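Local coordinates for arginase (Trypanosoma brucei brucei, PDB 4RHJ), which is of unknown function: it has the arginase-deacetylase fold but evolved without the binuclear manganese cluster, so the arginase activity assigned to its family is doubtful here, at residues L43-L48 with K133-V138; A126-L131 with Y154-P159. All blocks are in the same frame, centred on the assembly; numbering follows the deposited sequence.

Contact 1 lies in the parallel sheet of the arginase-deacetylase fold and contact 2 between two helices packed beside it; their centres are about 11 Å apart on the same side of the chain's centre. Contact 1 joins the neighbouring parallel strands 46-50 and 136-140; contact 2 packs helix 116-131 against helix 148-157. Along the chain the segments alternate: 43-48, 126-131, 133-138, then 154-159. Strand 136-140 therefore runs between the two helices of contact 2, and its start is tied to the first of them by a probable hydrogen bond from Tyr135 N to Leu130 O. Leu130 packs on Ala47 and Pro137, and Leu131 on Pro137, joining the helix layer to the sheet.

Contact 1: L43-L48 with K133-V138; sequences LGPVAL and KGYVPV
Val136 N donates to Pro45 O at 2.7 Å, the first of three backbone bonds that pair segments 43-48 and 133-138 in parallel. Ala47 N then reaches Val136 O at 3.0 Å, and Val138 N returns to Ala47 O. The bonds thus alternate in direction, with Val46 opposite Val136 and Leu48 opposite Val138. Pro137, which lacks an N-H, suits its place because its partner Ala47 bonds to the residues on either side of it; its carbonyl bonds with Ile284 of strand 281-287. Weaker CA-H...O contacts accompany the pairing, such as Tyr135 CA to Pro45 O.

The apolar contacts divide between the two faces of the sheet. On one, Val46 CG1 is anti to the backbone N (chi1 180°) and presses tightly on Val138 CG2 at 3.4 Å; Leu48 CD2 lies alongside the same valine, 3.8 Å from Val138 CB. Beta-branched valines suit an extended strand with so closely packed a face, which helix 303-316 covers through Ile316. On the other, Ala47 is small enough for its CB to approach Tyr135 CB to 3.5 Å while also meeting Leu130 of helix 116-131.

At the strand entrance, Pro45 follows a cis peptide bond, and its CG meets the Tyr135 ring obliquely, 3.4 Å from CD2. Gly134 ends helix 116-131 in a Schellman motif with positive phi, a conformation that glycine adopts without crowding a side chain against the preceding carbonyl. Gly44, which touches it, has positive phi (110°) and suits its place likewise. Gly134 O lies 3.2 Å from Pro45 CD.

Flanked by strands 95-103 and 281-287, this pair forms part of the parallel beta-sheet at the heart of the arginase-deacetylase fold.

Contact 2: A126-L131 with Y154-P159; sequences ASTELL and YKRLFP
With CG anti to its carbonyl carbon (chi1 -76°), Leu131 reaches from the last turn of helix 116-131 to the end of helix 148-157. The same choice at Leu157 (chi1 -65°) carries its CD1 to Leu131 of the other helix. Leu157 CD1 presses on Leu131 CB at 3.5 Å, a tight contact. Leu131 CD1 settles 3.6 Å from Tyr154 CA. The leucine and tyrosine side chains cross at about a right angle. Branched leucines suit this place, since one methyl can meet the backbone while the other, Leu131 CD2, reaches Tyr154 CD2. Phe158 of the same segment lies over one face of the ring, its CD2 3.7 Å above the plane of Tyr154, on the same side as the leucine methyls, which approach obliquely.

Nearer the surface, the bent chain of Arg156 sets its guanidinium with one face over Thr128 OG1. Arg156 NE is 3.0 Å from Thr128 OG1, but the angle is poor for a hydrogen bond; NE bonds weakly to Ala153 O, and Thr128 OG1 to Leu124 O in its own helix. Helix 116-131, strand 136-140 and helix 148-157 follow one another, and the two helices pack side by side, as in an alpha/beta fold with a parallel sheet.

Contact 1: L43-L48 with K133-V138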
loop_
_atom_site.group_PDB
_atom_site.type_symbol
_atom_site.label_atom_id
_atom_site.label_comp_id
_atom_site.label_asym_id
_atom_site.label_seq_id
_atom_site.Cartn_x
_atom_site.Cartn_y
_atom_site.Cartn_z
ATOM N N LEU A 43 -28.899 -13.095 -15.992
ATOM C CA LEU A 43 -27.514 -12.660 -16.213
ATOM C C LEU A 43 -26.517 -13.800 -16.040
ATOM O O LEU A 43 -26.486 -14.454 -15.000
ATOM C CB LEU A 43 -27.129 -11.516 -15.262
ATOM C CG LEU A 43 -27.569 -10.074 -15.528
ATOM C CD1 LEU A 43 -27.282 -9.212 -14.316
ATOM C CD2 LEU A 43 -26.862 -9.504 -16.729
ATOM N N GLY A 44 -25.682 -14.012 -17.052
ATOM C CA GLY A 44 -24.699 -15.075 -17.009
ATOM C C GLY A 44 -25.075 -16.161 -17.991
ATOM O O GLY A 44 -25.949 -15.954 -18.827
ATOM N N PRO A 45 -24.425 -17.329 -17.895
ATOM C CA PRO A 45 -23.354 -17.633 -16.941
ATOM C C PRO A 45 -22.037 -17.027 -17.367
ATOM O O PRO A 45 -21.979 -16.326 -18.362
ATOM C CB PRO A 45 -23.281 -19.162 -16.981
ATOM C CG PRO A 45 -23.708 -19.503 -18.336
ATOM C CD PRO A 45 -24.777 -18.511 -18.701
ATOM N N VAL A 46 -20.981 -17.320 -16.636
ATOM C CA VAL A 46 -19.672 -16.811 -16.984
ATOM C C VAL A 46 -18.784 -17.943 -17.516
ATOM O O VAL A 46 -18.876 -19.077 -17.066
ATOM C CB VAL A 46 -19.032 -16.111 -15.750
ATOM C CG1 VAL A 46 -17.665 -15.570 -16.080
ATOM C CG2 VAL A 46 -19.962 -15.008 -15.220
ATOM N N ALA A 47 -17.962 -17.633 -18.509
ATOM C CA ALA A 47 -16.977 -18.589 -19.023
ATOM C C ALA A 47 -15.557 -18.023 -18.985
ATOM O O ALA A 47 -15.273 -16.959 -19.535
ATOM C CB ALA A 47 -17.322 -19.003 -20.419
ATOM N N LEU A 48 -14.669 -18.790 -18.368
ATOM C CA LEU A 48 -13.334 -18.345 -18.002
ATOM C C LEU A 48 -12.269 -18.984 -18.874
ATOM O O LEU A 48 -12.288 -20.183 -19.097
ATOM C CB LEU A 48 -13.048 -18.697 -16.527
ATOM C CG LEU A 48 -13.143 -17.714 -15.363
ATOM C CD1 LEU A 48 -11.786 -17.096 -15.064
ATOM C CD2 LEU A 48 -14.169 -16.631 -15.606
ATOM N N LYS A 133 -22.957 -18.961 -27.088
ATOM C CA LYS A 133 -23.675 -19.836 -26.163
ATOM C C LYS A 133 -24.241 -19.125 -24.930
ATOM O O LYS A 133 -24.790 -19.761 -24.042
ATOM C CB LYS A 133 -22.770 -20.980 -25.706
ATOM C CG LYS A 133 -22.044 -21.739 -26.795
ATOM C CD LYS A 133 -21.129 -22.787 -26.165
ATOM C CE LYS A 133 -20.414 -23.650 -27.201
ATOM N NZ LYS A 133 -21.258 -24.767 -27.715
ATOM N N GLY A 134 -24.115 -17.812 -24.871
ATOM C CA GLY A 134 -24.711 -17.070 -23.777
ATOM C C GLY A 134 -23.914 -17.094 -22.483
ATOM O O GLY A 134 -24.473 -16.893 -21.406
ATOM N N TYR A 135 -22.612 -17.349 -22.576
ATOM C CA TYR A 135 -21.723 -17.155 -21.435
ATOM C C TYR A 135 -21.133 -15.774 -21.596
ATOM O O TYR A 135 -20.893 -15.352 -22.729
ATOM C CB TYR A 135 -20.609 -18.202 -21.375
ATOM C CG TYR A 135 -21.089 -19.636 -21.413
ATOM C CD1 TYR A 135 -21.538 -20.194 -22.591
ATOM C CD2 TYR A 135 -21.084 -20.433 -20.279
ATOM C CE1 TYR A 135 -21.977 -21.483 -22.646
ATOM C CE2 TYR A 135 -21.532 -21.741 -20.331
ATOM C CZ TYR A 135 -21.977 -22.256 -21.534
ATOM O OH TYR A 135 -22.432 -23.551 -21.673
ATOM N N VAL A 136 -20.946 -15.066 -20.480
ATOM C CA VAL A 136 -20.160 -13.831 -20.433
ATOM C C VAL A 136 -18.680 -14.218 -20.374
ATOM O O VAL A 136 -18.219 -14.766 -19.380
ATOM C CB VAL A 136 -20.511 -12.934 -19.206
ATOM C CG1 VAL A 136 -19.438 -11.872 -18.967
ATOM C CG2 VAL A 136 -21.854 -12.271 -19.365
ATOM N N PRO A 137 -17.928 -13.933 -21.445
ATOM C CA PRO A 137 -16.507 -14.286 -21.505
ATOM C C PRO A 137 -15.651 -13.432 -20.558
ATOM O O PRO A 137 -15.897 -12.239 -20.415
ATOM C CB PRO A 137 -16.155 -14.015 -22.967
ATOM C CG PRO A 137 -17.081 -12.863 -23.345
ATOM C CD PRO A 137 -18.337 -13.073 -22.567
ATOM N N VAL A 138 -14.683 -14.057 -19.890
ATOM C CA VAL A 138 -13.684 -13.339 -19.086
ATOM C C VAL A 138 -12.255 -13.838 -19.342
ATOM O O VAL A 138 -11.899 -14.939 -18.958
ATOM C CB VAL A 138 -13.958 -13.461 -17.604
ATOM C CG1 VAL A 138 -13.180 -12.412 -16.855
ATOM C CG2 VAL A 138 -15.450 -13.318 -17.315
#

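Contact 2: A126-L131 with Y154-P159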
loop_
_atom_site.group_PDB
_atom_site.type_symbol
_atom_site.label_atom_id
_atom_site.label_comp_id
_atom_site.label_asym_id
_atom_site.label_seq_id
_atom_site.Cartn_x
_atom_site.Cartn_y
_atom_site.Cartn_z
ATOM N N ALA A 126 -12.508 -18.060 -29.629
ATOM C CA ALA A 126 -12.992 -18.420 -28.300
ATOM C C ALA A 126 -14.134 -17.504 -27.864
ATOM O O ALA A 126 -15.213 -17.977 -27.525
ATOM C CB ALA A 126 -11.866 -18.362 -27.291
ATOM N N SER A 127 -13.893 -16.198 -27.885
ATOM C CA SER A 127 -14.878 -15.225 -27.435
ATOM C C SER A 127 -16.185 -15.379 -28.209
ATOM O O SER A 127 -17.274 -15.410 -27.625
ATOM C CB SER A 127 -14.328 -13.810 -27.584
ATOM O OG SER A 127 -13.915 -13.557 -28.916
ATOM N N THR A 128 -16.063 -15.487 -29.526
ATOM C CA THR A 128 -17.204 -15.769 -30.397
ATOM C C THR A 128 -17.970 -17.045 -29.991
ATOM O O THR A 128 -19.208 -17.074 -29.986
ATOM C CB THR A 128 -16.751 -15.915 -31.864
ATOM O OG1 THR A 128 -16.330 -14.643 -32.384
ATOM C CG2 THR A 128 -17.879 -16.446 -32.710
ATOM N N GLU A 129 -17.224 -18.089 -29.639
ATOM C CA GLU A 129 -17.820 -19.383 -29.316
ATOM C C GLU A 129 -18.283 -19.439 -27.866
ATOM O O GLU A 129 -18.983 -20.364 -27.468
ATOM C CB GLU A 129 -16.833 -20.522 -29.593
ATOM C CG GLU A 129 -17.486 -21.878 -29.816
ATOM C CD GLU A 129 -17.546 -22.292 -31.284
ATOM O OE1 GLU A 129 -17.198 -21.483 -32.164
ATOM O OE2 GLU A 129 -17.932 -23.441 -31.568
ATOM N N LEU A 130 -17.889 -18.447 -27.079
ATOM C CA LEU A 130 -18.380 -18.306 -25.713
ATOM C C LEU A 130 -19.629 -17.433 -25.680
ATOM O O LEU A 130 -20.564 -17.673 -24.907
ATOM C CB LEU A 130 -17.302 -17.709 -24.804
ATOM C CG LEU A 130 -16.247 -18.725 -24.378
ATOM C CD1 LEU A 130 -15.329 -18.181 -23.286
ATOM C CD2 LEU A 130 -16.911 -20.044 -23.971
ATOM N N LEU A 131 -19.620 -16.416 -26.535
ATOM C CA LEU A 131 -20.708 -15.460 -26.647
ATOM C C LEU A 131 -21.894 -16.051 -27.379
ATOM O O LEU A 131 -23.032 -15.710 -27.079
ATOM C CB LEU A 131 -20.248 -14.196 -27.369
ATOM C CG LEU A 131 -19.388 -13.220 -26.584
ATOM C CD1 LEU A 131 -18.936 -12.097 -27.492
ATOM C CD2 LEU A 131 -20.168 -12.698 -25.397
ATOM N N TYR A 154 -18.269 -9.794 -30.284
ATOM C CA TYR A 154 -19.580 -9.371 -29.793
ATOM C C TYR A 154 -20.324 -8.584 -30.850
ATOM O O TYR A 154 -21.517 -8.795 -31.083
ATOM C CB TYR A 154 -19.437 -8.522 -28.522
ATOM C CG TYR A 154 -20.736 -8.322 -27.784
ATOM C CD1 TYR A 154 -21.664 -7.386 -28.211
ATOM C CD2 TYR A 154 -21.036 -9.079 -26.667
ATOM C CE1 TYR A 154 -22.849 -7.213 -27.548
ATOM C CE2 TYR A 154 -22.226 -8.913 -25.993
ATOM C CZ TYR A 154 -23.126 -7.983 -26.437
ATOM O OH TYR A 154 -24.308 -7.819 -25.765
ATOM N N LYS A 155 -19.603 -7.661 -31.476
ATOM C CA LYS A 155 -20.165 -6.804 -32.504
ATOM C C LYS A 155 -20.417 -7.582 -33.795
ATOM O O LYS A 155 -21.249 -7.202 -34.609
ATOM C CB LYS A 155 -19.231 -5.624 -32.767
ATOM C CG LYS A 155 -19.917 -4.413 -33.372
ATOM C CD LYS A 155 -20.960 -3.838 -32.430
ATOM C CE LYS A 155 -21.444 -2.498 -32.930
ATOM N NZ LYS A 155 -22.428 -1.912 -32.003
ATOM N N ARG A 156 -19.680 -8.666 -33.985
ATOM C CA ARG A 156 -19.935 -9.576 -35.094
ATOM C C ARG A 156 -21.274 -10.265 -34.888
ATOM O O ARG A 156 -22.126 -10.276 -35.779
ATOM C CB ARG A 156 -18.813 -10.601 -35.203
ATOM C CG ARG A 156 -19.204 -11.910 -35.866
ATOM C CD ARG A 156 -18.517 -13.079 -35.176
ATOM N NE ARG A 156 -17.376 -12.627 -34.385
ATOM C CZ ARG A 156 -16.156 -12.440 -34.879
ATOM N NH1 ARG A 156 -15.914 -12.653 -36.163
ATOM N NH2 ARG A 156 -15.181 -12.021 -34.093
ATOM N N LEU A 157 -21.444 -10.834 -33.698
ATOM C CA LEU A 157 -22.706 -11.424 -33.271
ATOM C C LEU A 157 -23.825 -10.389 -33.165
ATOM O O LEU A 157 -24.938 -10.585 -33.677
ATOM C CB LEU A 157 -22.525 -12.125 -31.922
ATOM C CG LEU A 157 -21.587 -13.325 -31.958
ATOM C CD1 LEU A 157 -21.499 -13.981 -30.613
ATOM C CD2 LEU A 157 -22.072 -14.300 -33.019
ATOM N N PHE A 158 -23.529 -9.284 -32.495
ATOM C CA PHE A 158 -24.539 -8.263 -32.294
ATOM C C PHE A 158 -24.058 -6.909 -32.764
ATOM O O PHE A 158 -23.631 -6.093 -31.958
ATOM C CB PHE A 158 -24.931 -8.203 -30.825
ATOM C CG PHE A 158 -25.133 -9.550 -30.205
ATOM C CD1 PHE A 158 -26.346 -10.200 -30.318
ATOM C CD2 PHE A 158 -24.108 -10.172 -29.511
ATOM C CE1 PHE A 158 -26.534 -11.439 -29.753
ATOM C CE2 PHE A 158 -24.290 -11.410 -28.949
ATOM C CZ PHE A 158 -25.506 -12.045 -29.070
ATOM N N PRO A 159 -24.124 -6.666 -34.076
ATOM C CA PRO A 159 -23.738 -5.376 -34.658
ATOM C C PRO A 159 -24.745 -4.267 -34.351
ATOM O O PRO A 159 -24.479 -3.090 -34.606
ATOM C CB PRO A 159 -23.703 -5.678 -36.153
ATOM C CG PRO A 159 -24.713 -6.740 -36.322
ATOM C CD PRO A 159 -24.568 -7.614 -35.110
#